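PDB 2PCQ: putative dihydrodipicolinate synthase from Thermus thermophilus, which is a putative member of the dihydrodipicolinate synthetase family, built on a TIM-barrel fold, whose function is uncertain. Local coordinates for residues N198-A206 with G275-L283. Numbering follows the deposited sequence.
Sequences NLAPRAYRA and GLKEEGWVL. With GOL (glycerol), chain C.
The indole of W281 lies against helix 201-212, with A203 CB 3.5 Å above one ring face and offset toward the rim. This is a TIM barrel, and the contact joins the C-terminal tail to the helix that follows the last barrel strand, 191-193. C3 of a glycerol, probably from the crystallisation liquor, lies over the opposite face of the indole, also toward the rim. At the far end of the ring, A206 CB meets W281 CH2 at 3.6 Å. A Schellman motif, with G280 at positive phi, closes the C-terminal end of the helix that begins at 266. Past G280 the chain runs along the start of helix 201-212. There R202 grips the tail. A bend at chi3 (-60°) helps bring its guanidinium to the tail backbone. R202 NH2 donates to G280 O over 2.8 Å, nearly straight. That oxygen lies in the guanidinium plane, but NH2 sits above the carbonyl plane of G280. Weak bonds from NH1 to G280 O and from NH2 to V282 O add to the grip. Further along, the tail backbone is tied to the loop before the helix: L283 N donates to L199 O at 2.8 Å. V282 CG1 also touches L199 O, and L283 packs on L28 of helix 18-28. A200 is the N-cap of helix 201-212, and its CB rests 3.3 Å from W281 O. One water bridges the first turn to the tail, accepting from R202 N and donating to W281 O.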
loop_
_atom_site.group_PDB
_atom_site.type_symbol
_atom_site.label_atom_id
_atom_site.label_comp_id
_atom_site.label_asym_id
_atom_site.label_seq_id
_atom_site.Cartn_x
_atom_site.Cartn_y
_atom_site.Cartn_z
ATOM N N ASN A 198 -13.907 17.733 -20.736
ATOM C CA ASN A 198 -14.353 19.095 -20.443
ATOM C C ASN A 198 -13.554 20.027 -21.358
ATOM O O ASN A 198 -13.979 21.145 -21.653
ATOM C CB ASN A 198 -14.028 19.508 -19.001
ATOM C CG ASN A 198 -14.963 18.900 -17.975
ATOM O OD1 ASN A 198 -14.590 17.981 -17.247
ATOM N ND2 ASN A 198 -16.178 19.420 -17.905
ATOM N N LEU A 199 -12.386 19.560 -21.789
ATOM C CA LEU A 199 -11.495 20.361 -22.623
ATOM C C LEU A 199 -11.490 19.996 -24.102
ATOM O O LEU A 199 -11.507 20.881 -24.959
ATOM C CB LEU A 199 -10.068 20.271 -22.073
ATOM C CG LEU A 199 -9.892 20.580 -20.578
ATOM C CD1 LEU A 199 -8.441 20.358 -20.177
ATOM C CD2 LEU A 199 -10.315 22.010 -20.284
ATOM N N ALA A 200 -11.449 18.703 -24.404
ATOM C CA ALA A 200 -11.437 18.253 -25.794
ATOM C C ALA A 200 -12.509 17.193 -26.031
ATOM O O ALA A 200 -12.210 16.082 -26.464
ATOM C CB ALA A 200 -10.058 17.693 -26.145
ATOM N N PRO A 201 -13.780 17.529 -25.757
ATOM C CA PRO A 201 -14.887 16.583 -25.947
ATOM C C PRO A 201 -14.988 15.967 -27.342
ATOM O O PRO A 201 -15.301 14.783 -27.480
ATOM C CB PRO A 201 -16.121 17.406 -25.575
ATOM C CG PRO A 201 -15.696 18.827 -25.875
ATOM C CD PRO A 201 -14.283 18.853 -25.350
ATOM N N ARG A 202 -14.726 16.761 -28.377
ATOM C CA ARG A 202 -14.800 16.252 -29.742
ATOM C C ARG A 202 -13.685 15.253 -30.045
ATOM O O ARG A 202 -13.873 14.333 -30.834
ATOM C CB ARG A 202 -14.768 17.412 -30.755
ATOM C CG ARG A 202 -16.076 18.216 -30.808
ATOM C CD ARG A 202 -16.027 19.390 -31.798
ATOM N NE ARG A 202 -14.979 20.345 -31.450
ATOM C CZ ARG A 202 -13.762 20.354 -31.983
ATOM N NH1 ARG A 202 -13.429 19.462 -32.908
ATOM N NH2 ARG A 202 -12.866 21.240 -31.568
ATOM N N ALA A 203 -12.532 15.415 -29.403
ATOM C CA ALA A 203 -11.414 14.507 -29.642
ATOM C C ALA A 203 -11.697 13.109 -29.099
ATOM O O ALA A 203 -11.474 12.111 -29.785
ATOM C CB ALA A 203 -10.144 15.064 -29.021
ATOM N N TYR A 204 -12.188 13.033 -27.866
ATOM C CA TYR A 204 -12.491 11.737 -27.273
ATOM C C TYR A 204 -13.640 11.065 -28.015
ATOM O O TYR A 204 -13.693 9.843 -28.114
ATOM C CB TYR A 204 -12.792 11.905 -25.780
ATOM C CG TYR A 204 -11.524 12.154 -24.988
ATOM C CD1 TYR A 204 -10.637 11.109 -24.714
ATOM C CD2 TYR A 204 -11.161 13.444 -24.598
ATOM C CE1 TYR A 204 -9.418 11.344 -24.078
ATOM C CE2 TYR A 204 -9.941 13.689 -23.964
ATOM C CZ TYR A 204 -9.077 12.635 -23.710
ATOM O OH TYR A 204 -7.870 12.871 -23.099
ATOM N N ARG A 205 -14.549 11.871 -28.554
ATOM C CA ARG A 205 -15.676 11.350 -29.326
ATOM C C ARG A 205 -15.127 10.717 -30.612
ATOM O O ARG A 205 -15.546 9.633 -31.024
ATOM C CB ARG A 205 -16.630 12.491 -29.692
ATOM C CG ARG A 205 -17.738 12.098 -30.660
ATOM C CD ARG A 205 -18.839 11.352 -29.929
ATOM N NE ARG A 205 -18.989 9.980 -30.381
ATOM C CZ ARG A 205 -19.866 9.121 -29.871
ATOM N NH1 ARG A 205 -20.673 9.497 -28.886
ATOM N NH2 ARG A 205 -19.941 7.888 -30.353
ATOM N N ALA A 206 -14.178 11.409 -31.235
ATOM C CA ALA A 206 -13.560 10.935 -32.467
ATOM C C ALA A 206 -12.809 9.627 -32.228
ATOM O O ALA A 206 -12.837 8.719 -33.061
ATOM C CB ALA A 206 -12.607 11.998 -33.012
ATOM N N GLY A 275 -1.441 23.406 -27.737
ATOM C CA GLY A 275 -1.110 22.609 -28.904
ATOM C C GLY A 275 -2.343 21.945 -29.487
ATOM O O GLY A 275 -2.567 21.977 -30.699
ATOM N N LEU A 276 -3.150 21.336 -28.624
ATOM C CA LEU A 276 -4.370 20.679 -29.070
ATOM C C LEU A 276 -5.351 21.713 -29.598
ATOM O O LEU A 276 -6.092 21.453 -30.546
ATOM C CB LEU A 276 -5.015 19.897 -27.920
ATOM C CG LEU A 276 -4.329 18.585 -27.532
ATOM C CD1 LEU A 276 -4.994 17.990 -26.299
ATOM C CD2 LEU A 276 -4.407 17.613 -28.700
ATOM N N LYS A 277 -5.355 22.893 -28.990
ATOM C CA LYS A 277 -6.264 23.941 -29.429
ATOM C C LYS A 277 -5.907 24.398 -30.841
ATOM O O LYS A 277 -6.787 24.633 -31.666
ATOM C CB LYS A 277 -6.216 25.134 -28.475
ATOM C CG LYS A 277 -7.219 26.222 -28.828
ATOM C CD LYS A 277 -7.112 27.404 -27.883
ATOM C CE LYS A 277 -8.092 28.494 -28.270
ATOM N NZ LYS A 277 -7.930 29.698 -27.416
ATOM N N GLU A 278 -4.610 24.517 -31.109
ATOM C CA GLU A 278 -4.131 24.940 -32.420
ATOM C C GLU A 278 -4.489 23.891 -33.472
ATOM O O GLU A 278 -4.714 24.224 -34.635
ATOM C CB GLU A 278 -2.617 25.154 -32.377
ATOM C CG GLU A 278 -2.013 25.673 -33.671
ATOM C CD GLU A 278 -2.619 26.995 -34.111
ATOM O OE1 GLU A 278 -2.663 27.935 -33.288
ATOM O OE2 GLU A 278 -3.048 27.096 -35.282
ATOM N N GLU A 279 -4.543 22.626 -33.058
ATOM C CA GLU A 279 -4.898 21.537 -33.966
ATOM C C GLU A 279 -6.403 21.495 -34.200
ATOM O O GLU A 279 -6.876 20.761 -35.066
ATOM C CB GLU A 279 -4.466 20.180 -33.404
ATOM C CG GLU A 279 -2.979 19.941 -33.358
ATOM C CD GLU A 279 -2.660 18.503 -33.006
ATOM O OE1 GLU A 279 -3.068 17.603 -33.768
ATOM O OE2 GLU A 279 -2.010 18.266 -31.970
ATOM N N GLY A 280 -7.148 22.263 -33.409
ATOM C CA GLY A 280 -8.595 22.306 -33.555
ATOM C C GLY A 280 -9.366 21.263 -32.761
ATOM O O GLY A 280 -10.533 21.004 -33.052
ATOM N N TRP A 281 -8.728 20.681 -31.748
ATOM C CA TRP A 281 -9.361 19.651 -30.923
ATOM C C TRP A 281 -9.997 20.140 -29.620
ATOM O O TRP A 281 -10.659 19.365 -28.926
ATOM C CB TRP A 281 -8.343 18.555 -30.589
ATOM C CG TRP A 281 -8.178 17.505 -31.651
ATOM C CD1 TRP A 281 -7.001 17.038 -32.161
ATOM C CD2 TRP A 281 -9.220 16.747 -32.282
ATOM N NE1 TRP A 281 -7.243 16.035 -33.070
ATOM C CE2 TRP A 281 -8.595 15.839 -33.169
ATOM C CE3 TRP A 281 -10.617 16.750 -32.197
ATOM C CZ2 TRP A 281 -9.322 14.934 -33.953
ATOM C CZ3 TRP A 281 -11.340 15.851 -32.977
ATOM C CH2 TRP A 281 -10.690 14.960 -33.848
ATOM N N VAL A 282 -9.810 21.412 -29.283
ATOM C CA VAL A 282 -10.360 21.946 -28.037
ATOM C C VAL A 282 -11.759 22.544 -28.149
ATOM O O VAL A 282 -12.063 23.282 -29.085
ATOM C CB VAL A 282 -9.411 22.998 -27.427
ATOM C CG1 VAL A 282 -10.039 23.620 -26.182
ATOM C CG2 VAL A 282 -8.084 22.334 -27.067
ATOM N N LEU A 283 -12.601 22.211 -27.173
ATOM C CA LEU A 283 -13.980 22.682 -27.118
ATOM C C LEU A 283 -14.671 22.674 -28.480
ATOM O O LEU A 283 -15.216 23.725 -28.885
ATOM C CB LEU A 283 -14.026 24.088 -26.512
ATOM C CG LEU A 283 -13.674 24.159 -25.025
ATOM C CD1 LEU A 283 -13.689 25.605 -24.554
ATOM C CD2 LEU A 283 -14.677 23.330 -24.235
HETATM C C1 GOL C . -7.965 17.839 -35.999
HETATM O O1 GOL C . -7.008 17.877 -37.015
HETATM C C2 GOL C . -9.260 18.491 -36.447
HETATM O O2 GOL C . -9.752 17.845 -37.594
HETATM C C3 GOL C . -10.242 18.405 -35.286
HETATM O O3 GOL C . -11.472 19.019 -35.582
HETATM O O HOH W 1 -13.377 19.350 -28.445
#